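Local coordinates for carbohydrate-binding protein (Flavonifractor plautii, PDB 6N1B) that removes the acetyl group from the N-acetylgalactosamine of the blood group A antigen, a step in a gut bacterial pathway converting A to universal O type blood, at residues Q36-Y41 with A71-N76; Y83-I88 with P109-T114; D203-T208 with P270-V275; V238-S243 with E251-N256. One frame throughout, in Å; residues are numbered along the deposited sequence.

Contact 1 (Q36-Y41 with A71-N76)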
# COMPACT_ATOMS: atom_id res chain seq x y z
N GLN A 36 -7.29 12.43 -5.29
CA GLN A 36 -8.33 11.57 -5.84
C GLN A 36 -9.33 11.32 -4.79
O GLN A 36 -9.06 11.20 -3.60
CB GLN A 36 -7.73 10.26 -6.40
CG GLN A 36 -6.90 10.52 -7.63
CD GLN A 36 -6.41 9.28 -8.32
OE1 GLN A 36 -6.54 8.17 -7.83
NE2 GLN A 36 -5.76 9.47 -9.48
N ASP A 37 -10.62 11.24 -5.20
CA ASP A 37 -11.71 11.00 -4.24
C ASP A 37 -11.87 9.53 -3.94
O ASP A 37 -12.28 8.77 -4.77
CB ASP A 37 -13.01 11.62 -4.73
CG ASP A 37 -12.94 13.08 -4.69
OD1 ASP A 37 -12.65 13.73 -3.65
OD2 ASP A 37 -13.15 13.66 -5.77
N PHE A 38 -11.59 9.13 -2.74
CA PHE A 38 -11.87 7.81 -2.23
C PHE A 38 -12.93 7.91 -1.14
O PHE A 38 -12.78 8.77 -0.26
CB PHE A 38 -10.64 7.12 -1.65
CG PHE A 38 -9.59 6.67 -2.64
CD1 PHE A 38 -8.76 7.50 -3.40
CD2 PHE A 38 -9.45 5.30 -2.87
CE1 PHE A 38 -7.85 7.00 -4.32
CE2 PHE A 38 -8.55 4.83 -3.78
CZ PHE A 38 -7.78 5.67 -4.49
N PRO A 39 -13.95 7.08 -1.15
CA PRO A 39 -14.99 7.15 -0.13
C PRO A 39 -14.52 6.50 1.15
O PRO A 39 -13.86 5.45 1.13
CB PRO A 39 -16.14 6.46 -0.80
CG PRO A 39 -15.49 5.44 -1.65
CD PRO A 39 -14.23 6.04 -2.15
N ALA A 40 -14.79 7.08 2.27
CA ALA A 40 -14.58 6.45 3.53
C ALA A 40 -15.92 6.29 4.26
O ALA A 40 -16.75 7.20 4.30
CB ALA A 40 -13.65 7.23 4.46
N TYR A 41 -16.09 5.13 4.91
CA TYR A 41 -17.42 4.76 5.49
C TYR A 41 -17.76 5.57 6.72
O TYR A 41 -18.92 5.62 7.11
CB TYR A 41 -17.53 3.24 5.77
CG TYR A 41 -16.76 2.86 7.05
CD1 TYR A 41 -15.38 2.67 7.09
CD2 TYR A 41 -17.42 2.71 8.27
CE1 TYR A 41 -14.74 2.39 8.26
CE2 TYR A 41 -16.76 2.40 9.44
CZ TYR A 41 -15.40 2.24 9.38
OH TYR A 41 -14.73 1.93 10.57
N ALA A 71 -8.54 -1.11 -6.38
CA ALA A 71 -7.71 -0.60 -5.32
C ALA A 71 -8.27 -1.07 -3.99
O ALA A 71 -9.48 -1.05 -3.75
CB ALA A 71 -7.56 0.92 -5.37
N VAL A 72 -7.34 -1.37 -3.07
CA VAL A 72 -7.67 -1.48 -1.64
C VAL A 72 -7.02 -0.31 -0.91
O VAL A 72 -5.99 0.20 -1.38
CB VAL A 72 -7.20 -2.85 -1.10
CG1 VAL A 72 -5.65 -3.01 -1.10
CG2 VAL A 72 -7.81 -3.16 0.32
N TYR A 73 -7.62 0.14 0.16
CA TYR A 73 -7.11 1.28 0.87
C TYR A 73 -7.73 1.26 2.27
O TYR A 73 -8.60 0.43 2.58
CB TYR A 73 -7.48 2.61 0.14
CG TYR A 73 -8.96 2.87 0.03
CD1 TYR A 73 -9.76 2.15 -0.87
CD2 TYR A 73 -9.59 3.73 0.85
CE1 TYR A 73 -11.10 2.32 -0.92
CE2 TYR A 73 -11.00 3.91 0.81
CZ TYR A 73 -11.69 3.21 -0.10
OH TYR A 73 -13.07 3.37 -0.19
N THR A 74 -7.27 2.18 3.13
CA THR A 74 -7.91 2.30 4.49
C THR A 74 -8.22 3.76 4.76
O THR A 74 -7.33 4.61 4.68
CB THR A 74 -6.95 1.83 5.57
OG1 THR A 74 -5.63 2.40 5.34
CG2 THR A 74 -6.82 0.35 5.61
N PRO A 75 -9.44 4.05 5.16
CA PRO A 75 -9.66 5.30 5.80
C PRO A 75 -8.74 5.52 6.94
O PRO A 75 -8.23 4.57 7.56
CB PRO A 75 -11.14 5.17 6.36
CG PRO A 75 -11.75 4.14 5.42
CD PRO A 75 -10.63 3.18 5.21
N ASN A 76 -8.47 6.77 7.33
CA ASN A 76 -7.78 7.05 8.59
C ASN A 76 -8.00 8.48 9.00
O ASN A 76 -8.15 9.35 8.14
CB ASN A 76 -6.28 6.74 8.53
CG ASN A 76 -5.70 6.38 9.89
OD1 ASN A 76 -6.42 5.92 10.78
ND2 ASN A 76 -4.34 6.62 10.03
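Phe38 and Tyr73 form the tight end of this contact, a T-shaped pair in which the edge of the Phe38 ring is driven at the face of Tyr73. The ring planes stand 64° apart with centroids 5.0 Å from each other, and Phe38 CD2 sits over the centre of the tyrosine ring, 3.7 Å from Tyr73 CD1. Tyr73 reaches this place with CG held between its backbone N and carbonyl carbon (chi1 62°), which stands the ring up from strand 67-75 toward the loop. Its hydroxyl then donates to the backbone: Tyr73 OH lies 2.6 Å from Pro39 O, in the carbonyl plane, and the C=O...donor angle of 148° is a comfortable one. The buried tyrosine is thereby fixed at both ends, by its strand and by a loop carbonyl, and Pro39 CG rests 3.5 Å from Tyr73 OH, walling in that bond. Next along the same edge, Phe38 CE2 grazes Ala71 CB at 4.3 Å.

Packing slackens toward residue 41. Ala40 CB meets Pro75 CG at 3.8 Å, but Tyr41 CD1 comes no nearer to Pro75 CG than 4.3 Å, obliquely; Pro39, Ala40 and Tyr41 all keep some solvent exposure. The hydroxyl of Tyr41 is bound instead to Gln110 and Asn85.

The loop following strand 30-31 thus lies over the middle strand of the sheet formed by 52-60, 67-75 and 87-91. Val52 and Val89, from the flanking strands, and Ile389 of strand 385-395 in another sheet close around the Phe38 and Tyr73 rings.

Contact 2 (Y83-I88 with P109-T114)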
# COMPACT_ATOMS: atom_id res chain seq x y z
N TYR A 83 -11.18 3.36 12.48
CA TYR A 83 -11.78 3.46 11.13
C TYR A 83 -10.89 2.92 10.05
O TYR A 83 -11.33 2.89 8.87
CB TYR A 83 -12.14 4.90 10.79
CG TYR A 83 -13.02 5.60 11.83
CD1 TYR A 83 -14.09 5.06 12.41
CD2 TYR A 83 -12.70 6.87 12.25
CE1 TYR A 83 -14.89 5.70 13.37
CE2 TYR A 83 -13.43 7.52 13.20
CZ TYR A 83 -14.50 6.92 13.79
OH TYR A 83 -15.25 7.56 14.75
N GLU A 84 -9.70 2.45 10.40
CA GLU A 84 -8.63 2.13 9.45
C GLU A 84 -8.82 0.74 8.81
O GLU A 84 -7.89 -0.08 8.87
CB GLU A 84 -7.30 2.36 10.15
CG GLU A 84 -6.09 2.48 9.24
CD GLU A 84 -4.88 2.85 9.91
OE1 GLU A 84 -4.85 3.01 11.18
OE2 GLU A 84 -3.83 3.02 9.22
N ASN A 85 -9.97 0.56 8.15
CA ASN A 85 -10.39 -0.79 7.80
C ASN A 85 -10.39 -0.98 6.33
O ASN A 85 -10.98 -0.16 5.57
CB ASN A 85 -11.74 -1.06 8.41
CG ASN A 85 -11.67 -0.77 9.92
OD1 ASN A 85 -12.52 0.06 10.45
ND2 ASN A 85 -10.76 -1.36 10.59
N PRO A 86 -9.73 -2.04 5.83
CA PRO A 86 -9.65 -2.30 4.37
C PRO A 86 -10.97 -2.11 3.64
O PRO A 86 -12.00 -2.64 4.04
CB PRO A 86 -9.15 -3.74 4.30
CG PRO A 86 -8.31 -3.86 5.52
CD PRO A 86 -8.98 -3.00 6.59
N SER A 87 -10.88 -1.33 2.56
CA SER A 87 -11.98 -0.90 1.73
C SER A 87 -11.55 -1.08 0.26
O SER A 87 -10.36 -0.97 -0.06
CB SER A 87 -12.31 0.57 2.06
OG SER A 87 -12.80 0.70 3.39
N ILE A 88 -12.56 -1.31 -0.60
CA ILE A 88 -12.29 -1.57 -2.03
C ILE A 88 -13.03 -0.54 -2.92
O ILE A 88 -14.23 -0.21 -2.66
CB ILE A 88 -12.80 -2.97 -2.39
CG1 ILE A 88 -12.00 -4.05 -1.66
CG2 ILE A 88 -12.90 -3.26 -3.90
CD1 ILE A 88 -10.60 -4.27 -2.23
N PRO A 109 -14.45 -5.70 9.05
CA PRO A 109 -15.18 -4.79 9.92
C PRO A 109 -14.36 -3.90 10.84
O PRO A 109 -13.23 -4.22 11.23
CB PRO A 109 -16.08 -5.76 10.76
CG PRO A 109 -15.54 -7.08 10.54
CD PRO A 109 -14.75 -7.11 9.28
N GLN A 110 -15.00 -2.83 11.28
CA GLN A 110 -14.48 -2.04 12.34
C GLN A 110 -14.24 -2.92 13.57
O GLN A 110 -15.14 -3.66 14.02
CB GLN A 110 -15.50 -0.91 12.63
CG GLN A 110 -15.05 0.02 13.70
CD GLN A 110 -15.90 1.27 13.82
OE1 GLN A 110 -16.09 1.95 12.81
NE2 GLN A 110 -16.42 1.52 15.01
N PRO A 111 -13.07 -2.80 14.22
CA PRO A 111 -12.84 -3.56 15.46
C PRO A 111 -13.80 -3.17 16.56
O PRO A 111 -14.37 -2.05 16.61
CB PRO A 111 -11.40 -3.18 15.86
CG PRO A 111 -10.74 -2.89 14.56
CD PRO A 111 -11.84 -2.17 13.77
N PRO A 112 -13.93 -4.03 17.58
CA PRO A 112 -14.97 -3.71 18.65
C PRO A 112 -14.52 -2.69 19.66
O PRO A 112 -15.33 -2.31 20.48
CB PRO A 112 -15.13 -5.17 19.34
CG PRO A 112 -13.86 -5.84 19.11
CD PRO A 112 -13.45 -5.40 17.69
N SER A 113 -13.24 -2.39 19.69
CA SER A 113 -12.67 -1.41 20.57
C SER A 113 -11.42 -0.82 20.03
O SER A 113 -10.82 -1.38 19.11
CB SER A 113 -12.46 -1.88 22.03
OG SER A 113 -11.21 -2.58 22.06
N THR A 114 -10.97 0.27 20.62
CA THR A 114 -9.73 0.95 20.27
C THR A 114 -8.44 0.24 20.73
O THR A 114 -7.37 0.68 20.47
CB THR A 114 -9.68 2.41 20.69
OG1 THR A 114 -9.85 2.50 22.07
CG2 THR A 114 -10.80 3.25 19.99
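Asn85 turns its amide against the backbone of the 109-114 loop: OD1 lies 3.4 Å from Gln110 CA and ND2 lies 3.5 Å from Pro111 CD. The torsion that sends it there is chi1 -54°, with CG beside the backbone N and opposite the carbonyl carbon, so the carboxamide leans out from the turn centred on Glu84, an inverse gamma turn closed by Asn85 N donating to Tyr83 O at 2.8 Å.

Gln110 has the opposite habit. Its CG is anti to the backbone N (chi1 -178°) and the chain stays extended beyond, which carries the amide alongside Tyr83, both side chains pointing the same way. Gln110 OE1 arrives at the edge of the tyrosine ring, close to its plane, 3.7 Å from CD1; ring and amide planes are 65° apart. The far end of Tyr83 is tied to Asp44.

The closest neighbours of the two amides across the contact are carbons; what joins them is a third residue, Tyr41, whose hydroxyl is hydrogen-bonded to both Asn85 OD1 and Gln110 OE1. One phenol proton cannot serve both fully, but it would bias both oxygens toward the phenol; ND2 of Asn85 is also held, weakly, by Asn118.

Contact 3 (D203-T208 with P270-V275). With CA (calcium ion), chain C; CA (calcium ion), chain D; GLA (alpha-D-galactopyranose), chain B.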
# COMPACT_ATOMS: atom_id res chain seq x y z
N ASP A 203 6.08 -5.87 13.81
CA ASP A 203 7.23 -6.42 13.08
C ASP A 203 6.93 -6.93 11.71
O ASP A 203 7.81 -7.49 11.10
CB ASP A 203 7.96 -7.49 13.91
CG ASP A 203 7.27 -8.81 14.12
OD1 ASP A 203 6.20 -9.07 13.51
OD2 ASP A 203 7.80 -9.67 14.88
N MET A 204 5.72 -6.60 11.16
CA MET A 204 5.33 -7.01 9.81
C MET A 204 4.55 -5.87 9.12
O MET A 204 3.47 -6.07 8.59
CB MET A 204 4.42 -8.32 9.88
CG MET A 204 4.81 -9.36 10.57
SD MET A 204 3.71 -10.72 10.54
CE MET A 204 2.39 -10.40 11.69
N LEU A 205 5.04 -4.62 9.26
CA LEU A 205 4.33 -3.49 8.71
C LEU A 205 4.37 -3.43 7.20
O LEU A 205 5.34 -3.79 6.54
CB LEU A 205 4.82 -2.17 9.28
CG LEU A 205 4.83 -2.01 10.83
CD1 LEU A 205 5.13 -0.64 11.22
CD2 LEU A 205 3.47 -2.45 11.42
N SER A 206 3.28 -2.88 6.66
CA SER A 206 3.20 -2.64 5.22
C SER A 206 3.57 -3.88 4.33
O SER A 206 4.42 -3.75 3.44
CB SER A 206 4.05 -1.41 4.82
OG SER A 206 3.92 -1.06 3.45
N PRO A 207 2.90 -4.99 4.63
CA PRO A 207 3.18 -6.16 3.73
C PRO A 207 2.92 -5.87 2.28
O PRO A 207 1.90 -5.21 1.96
CB PRO A 207 2.18 -7.21 4.30
CG PRO A 207 1.08 -6.44 4.88
CD PRO A 207 1.77 -5.26 5.53
N THR A 208 3.78 -6.29 1.39
CA THR A 208 3.59 -6.05 -0.03
C THR A 208 3.92 -7.34 -0.72
O THR A 208 5.01 -7.92 -0.46
CB THR A 208 4.33 -4.79 -0.51
OG1 THR A 208 4.20 -4.64 -1.91
CG2 THR A 208 5.81 -4.79 -0.22
N PRO A 270 13.57 2.26 6.43
CA PRO A 270 12.25 2.02 5.88
C PRO A 270 11.16 2.34 6.90
O PRO A 270 11.26 2.09 8.08
CB PRO A 270 12.24 0.51 5.58
CG PRO A 270 13.23 -0.05 6.62
CD PRO A 270 14.27 1.04 6.74
N TRP A 271 10.00 2.78 6.34
CA TRP A 271 8.73 2.76 7.08
C TRP A 271 7.71 1.87 6.44
O TRP A 271 7.23 0.88 7.03
CB TRP A 271 8.12 4.20 7.33
CG TRP A 271 6.82 4.14 8.10
CD1 TRP A 271 5.57 4.56 7.62
CD2 TRP A 271 6.58 3.54 9.38
NE1 TRP A 271 4.64 4.32 8.57
CE2 TRP A 271 5.20 3.72 9.67
CE3 TRP A 271 7.42 2.99 10.38
CZ2 TRP A 271 4.61 3.29 10.81
CZ3 TRP A 271 6.81 2.57 11.55
CH2 TRP A 271 5.44 2.70 11.79
N HIS A 272 7.30 2.18 5.19
CA HIS A 272 6.26 1.46 4.48
C HIS A 272 6.74 1.33 3.02
O HIS A 272 7.60 2.09 2.56
CB HIS A 272 4.90 2.17 4.56
CG HIS A 272 4.09 1.96 5.75
ND1 HIS A 272 4.55 1.47 6.94
CD2 HIS A 272 2.75 2.19 5.93
CE1 HIS A 272 3.53 1.37 7.80
NE2 HIS A 272 2.42 1.79 7.23
N GLN A 273 6.19 0.36 2.27
CA GLN A 273 6.71 0.09 0.91
C GLN A 273 5.71 -0.68 0.06
O GLN A 273 4.83 -1.35 0.59
CB GLN A 273 8.02 -0.70 0.98
CG GLN A 273 7.91 -2.05 1.73
CD GLN A 273 7.95 -1.95 3.25
OE1 GLN A 273 8.74 -1.14 3.82
NE2 GLN A 273 7.11 -2.78 3.94
N ASP A 274 5.92 -0.54 -1.26
CA ASP A 274 5.18 -1.32 -2.28
C ASP A 274 6.26 -1.81 -3.25
O ASP A 274 7.13 -1.07 -3.68
CB ASP A 274 4.16 -0.44 -3.02
CG ASP A 274 3.29 -1.21 -4.00
OD1 ASP A 274 2.87 -2.36 -3.64
OD2 ASP A 274 2.95 -0.66 -5.06
N VAL A 275 6.09 -3.06 -3.63
CA VAL A 275 7.03 -3.72 -4.62
C VAL A 275 6.26 -4.19 -5.84
O VAL A 275 5.14 -4.67 -5.73
CB VAL A 275 7.78 -4.89 -3.98
CG1 VAL A 275 8.75 -5.56 -4.96
CG2 VAL A 275 8.54 -4.42 -2.73
CA CA C . 0.55 1.75 8.18
CA CA D . 0.99 -3.75 -4.25
C1 GLA B . 1.39 4.10 13.04
C2 GLA B . 0.72 3.15 12.00
C3 GLA B . 0.04 1.99 12.74
C4 GLA B . 1.04 1.24 13.70
C5 GLA B . 1.80 2.27 14.59
C6 GLA B . 2.98 1.68 15.25
O2 GLA B . -0.30 3.96 11.30
O3 GLA B . -0.72 0.99 11.70
O4 GLA B . 1.88 0.54 12.87
O5 GLA B . 2.43 3.35 13.76
O6 GLA B . 3.67 2.63 16.18
O HOH W 1 2.82 -5.28 -4.52
O HOH W 2 1.49 -2.51 -6.17
O HOH W 3 0.68 3.43 9.27
O HOH W 4 -0.47 2.74 6.56
O HOH W 5 -1.19 2.06 9.40
O HOH W 6 1.46 0.58 9.73
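His272 and Ser206 meet where the inner strands of two neighbouring blades, 207-212 and 269-278, run side by side in this five-bladed beta-propeller. His272 NE2 binds one calcium ion at 2.1 Å with Asp120 and waters; Asp274 OD1 binds a second at 2.4 Å with Asp56 and Asp122, its OD2 held by Phe339 N. Leu205 CD1 presses obliquely on Trp271 CH2 at 3.4 Å in the glycan pocket, with Leu205 CD2 near O4 and Trp271 CH2 near O5 of the bound alpha-D-galactopyranose.

The second shell fixes the imidazole. Trp271 and His272 form a classic beta bulge opposite Gln289, and His272 ND1 donates to Trp271 O, which lies in the ring plane. Ser206 CB covers one imidazole face in a CH-pi contact, and Trp271 NE1, bonded to Tyr335, lies over the other.

Farther out, Ser206 OG, anti to its own N (chi1 -175°), receives Gln273 N at 2.9 Å, almost straight. The bent Gln273 side chain returns across the seam: NE2 donates to Ser206 O from above the carbonyl plane, and weakly to Leu205 O. Thr208 OG1 accepts Val275 N at 3.0 Å and donates to a calcium-bound water, which gives a hydrogen to Val275 O at 2.7 Å.

Contact 4 (V238-S243 with E251-N256)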
# COMPACT_ATOMS: atom_id res chain seq x y z
N VAL A 238 13.71 -4.39 6.65
CA VAL A 238 12.74 -5.16 5.87
C VAL A 238 13.13 -6.64 5.80
O VAL A 238 14.32 -7.02 5.66
CB VAL A 238 12.59 -4.53 4.47
CG1 VAL A 238 11.88 -5.40 3.48
CG2 VAL A 238 11.86 -3.18 4.54
N GLU A 239 12.12 -7.46 5.93
CA GLU A 239 12.24 -8.92 5.80
C GLU A 239 11.36 -9.37 4.68
O GLU A 239 10.23 -8.84 4.47
CB GLU A 239 11.82 -9.65 7.06
CG GLU A 239 12.77 -9.39 8.25
CD GLU A 239 12.31 -10.03 9.55
OE1 GLU A 239 11.17 -9.77 10.01
OE2 GLU A 239 13.13 -10.81 10.08
N MET A 240 11.77 -10.42 3.96
CA MET A 240 10.94 -11.11 2.97
C MET A 240 10.61 -12.51 3.44
O MET A 240 11.33 -13.12 4.22
CB MET A 240 11.68 -11.11 1.59
CG MET A 240 12.83 -12.11 1.57
SD MET A 240 13.97 -11.90 0.17
CE MET A 240 12.84 -12.11 -1.15
N ARG A 241 9.47 -13.00 2.95
CA ARG A 241 9.00 -14.35 3.14
C ARG A 241 8.51 -14.92 1.81
O ARG A 241 8.06 -14.16 0.93
CB ARG A 241 7.85 -14.42 4.14
CG ARG A 241 8.20 -13.95 5.53
CD ARG A 241 6.93 -13.80 6.33
NE ARG A 241 7.12 -13.64 7.81
CZ ARG A 241 7.43 -12.57 8.42
NH1 ARG A 241 7.57 -11.42 7.76
NH2 ARG A 241 7.59 -12.50 9.72
N TYR A 242 8.58 -16.24 1.68
CA TYR A 242 8.16 -16.95 0.52
C TYR A 242 6.95 -17.83 0.82
O TYR A 242 6.77 -18.36 1.92
CB TYR A 242 9.29 -17.82 0.02
CG TYR A 242 10.52 -17.05 -0.51
CD1 TYR A 242 10.59 -16.52 -1.76
CD2 TYR A 242 11.65 -16.90 0.31
CE1 TYR A 242 11.69 -15.92 -2.28
CE2 TYR A 242 12.80 -16.26 -0.18
CZ TYR A 242 12.81 -15.76 -1.49
OH TYR A 242 13.95 -15.18 -2.03
N SER A 243 6.13 -18.07 -0.22
CA SER A 243 4.95 -18.91 -0.08
C SER A 243 4.63 -19.58 -1.45
O SER A 243 4.63 -18.86 -2.46
CB SER A 243 3.72 -18.13 0.36
OG SER A 243 2.56 -18.95 0.33
N GLU A 251 9.78 -18.89 6.80
CA GLU A 251 10.49 -18.03 7.76
C GLU A 251 11.04 -16.78 7.05
O GLU A 251 11.51 -16.87 5.95
CB GLU A 251 11.57 -18.79 8.46
CG GLU A 251 11.16 -20.00 9.31
CD GLU A 251 12.29 -20.98 9.73
OE1 GLU A 251 13.45 -20.64 9.77
OE2 GLU A 251 11.98 -22.13 10.06
N PRO A 252 11.06 -15.69 7.83
CA PRO A 252 11.58 -14.45 7.20
C PRO A 252 13.08 -14.49 7.02
O PRO A 252 13.81 -15.09 7.79
CB PRO A 252 11.20 -13.33 8.19
CG PRO A 252 11.08 -14.05 9.51
CD PRO A 252 10.49 -15.45 9.19
N VAL A 253 13.55 -13.79 6.00
CA VAL A 253 14.89 -13.44 5.87
C VAL A 253 15.13 -11.99 5.49
O VAL A 253 14.29 -11.38 4.83
CB VAL A 253 15.56 -14.30 5.03
CG1 VAL A 253 15.15 -14.13 3.66
CG2 VAL A 253 17.05 -14.13 4.97
N ARG A 254 16.15 -11.42 6.04
CA ARG A 254 16.40 -10.02 5.83
C ARG A 254 16.82 -9.81 4.41
O ARG A 254 17.67 -10.47 3.86
CB ARG A 254 17.68 -9.52 6.64
CG ARG A 254 17.46 -9.27 8.00
CD ARG A 254 18.42 -8.19 8.54
NE ARG A 254 19.84 -8.49 8.35
CZ ARG A 254 20.58 -9.23 9.18
NH1 ARG A 254 20.13 -9.75 10.21
NH2 ARG A 254 21.89 -9.36 8.96
N VAL A 255 16.27 -8.74 3.77
CA VAL A 255 16.78 -8.25 2.47
C VAL A 255 18.06 -7.50 2.74
O VAL A 255 18.33 -7.07 3.89
CB VAL A 255 15.79 -7.38 1.74
CG1 VAL A 255 14.47 -8.12 1.44
CG2 VAL A 255 15.50 -6.05 2.45
N ASN A 256 18.83 -7.32 1.69
CA ASN A 256 20.10 -6.60 1.75
C ASN A 256 20.07 -5.35 0.91
O ASN A 256 19.44 -5.36 -0.17
CB ASN A 256 21.27 -7.49 1.23
CG ASN A 256 21.37 -8.76 2.04
OD1 ASN A 256 21.37 -9.93 1.44
ND2 ASN A 256 21.46 -8.65 3.33
O HOH W 7 16.85 -5.95 6.03
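Pro252 is the bump on one side of this hairpin, seated between the side chains of Glu239 and Arg241. All three point the same way. Pro252 CB comes 3.7 Å from Glu239 OE2, while the proline ring packs flat-on to the guanidinium, with CB over the centre of that plane and CG 3.8 Å from Arg241 NH2. Arg241 reaches this position because its chain is extended from CG to NE and runs alongside the proline instead of bending away. Glu239 has its other oxygen, OE1, bonded to Asn224 of the adjacent strand.

On the opposite face Met240 is the bump, lying in the hollow between Val253 and Val255. Its CG, set between backbone N and carbonyl carbon (chi1 75°), lies beside Val253 CG1 at 3.7 Å, and the bend at chi3 leaves SD 4.0 Å from Val255 CG1. Val255 turns its other branch, CG2, to Val238 CG1 at 3.8 Å, and Trp221 backs Met240 and Val255 from the next strand.

Between these two layers the backbones zip together as an antiparallel pair. Met240 N donates to Val253 O at 2.8 Å and Val253 N returns the bond to Met240 O at 2.9 Å; Val255 N reaches Val238 O at a longer 3.2 Å. A water bridges Val238 O and Val255 O where the strands part.

The arrangement is that of the outer hairpin of a propeller blade. Ser243, whose OG bonds to Asp245 N, Gly246 N and Thr248 O, opens a connection ending at Trp249 that resembles a shortened Asp box, the motif found between the outer two strands of such blades.

From the N terminus, contact 1 is the first closure, bringing the loop after strand 30-31 back onto strand 67-75. Contact 2 follows in series, folding the 109-114 loop against the approach to strand 87-91. These two touch, since strands 67-75 and 87-91 are neighbours in one sheet and Tyr41 spans from the first contact into the second. Contact 3 closes a much longer loop of 61 residues, joining the inner strands of two blades, and contact 4 nests inside it as the outer hairpin of the earlier blade. Val238 packs on Pro270 and Gln273, linking contacts 3 and 4, while contacts 1 and 4 lie on opposite sides of the propeller.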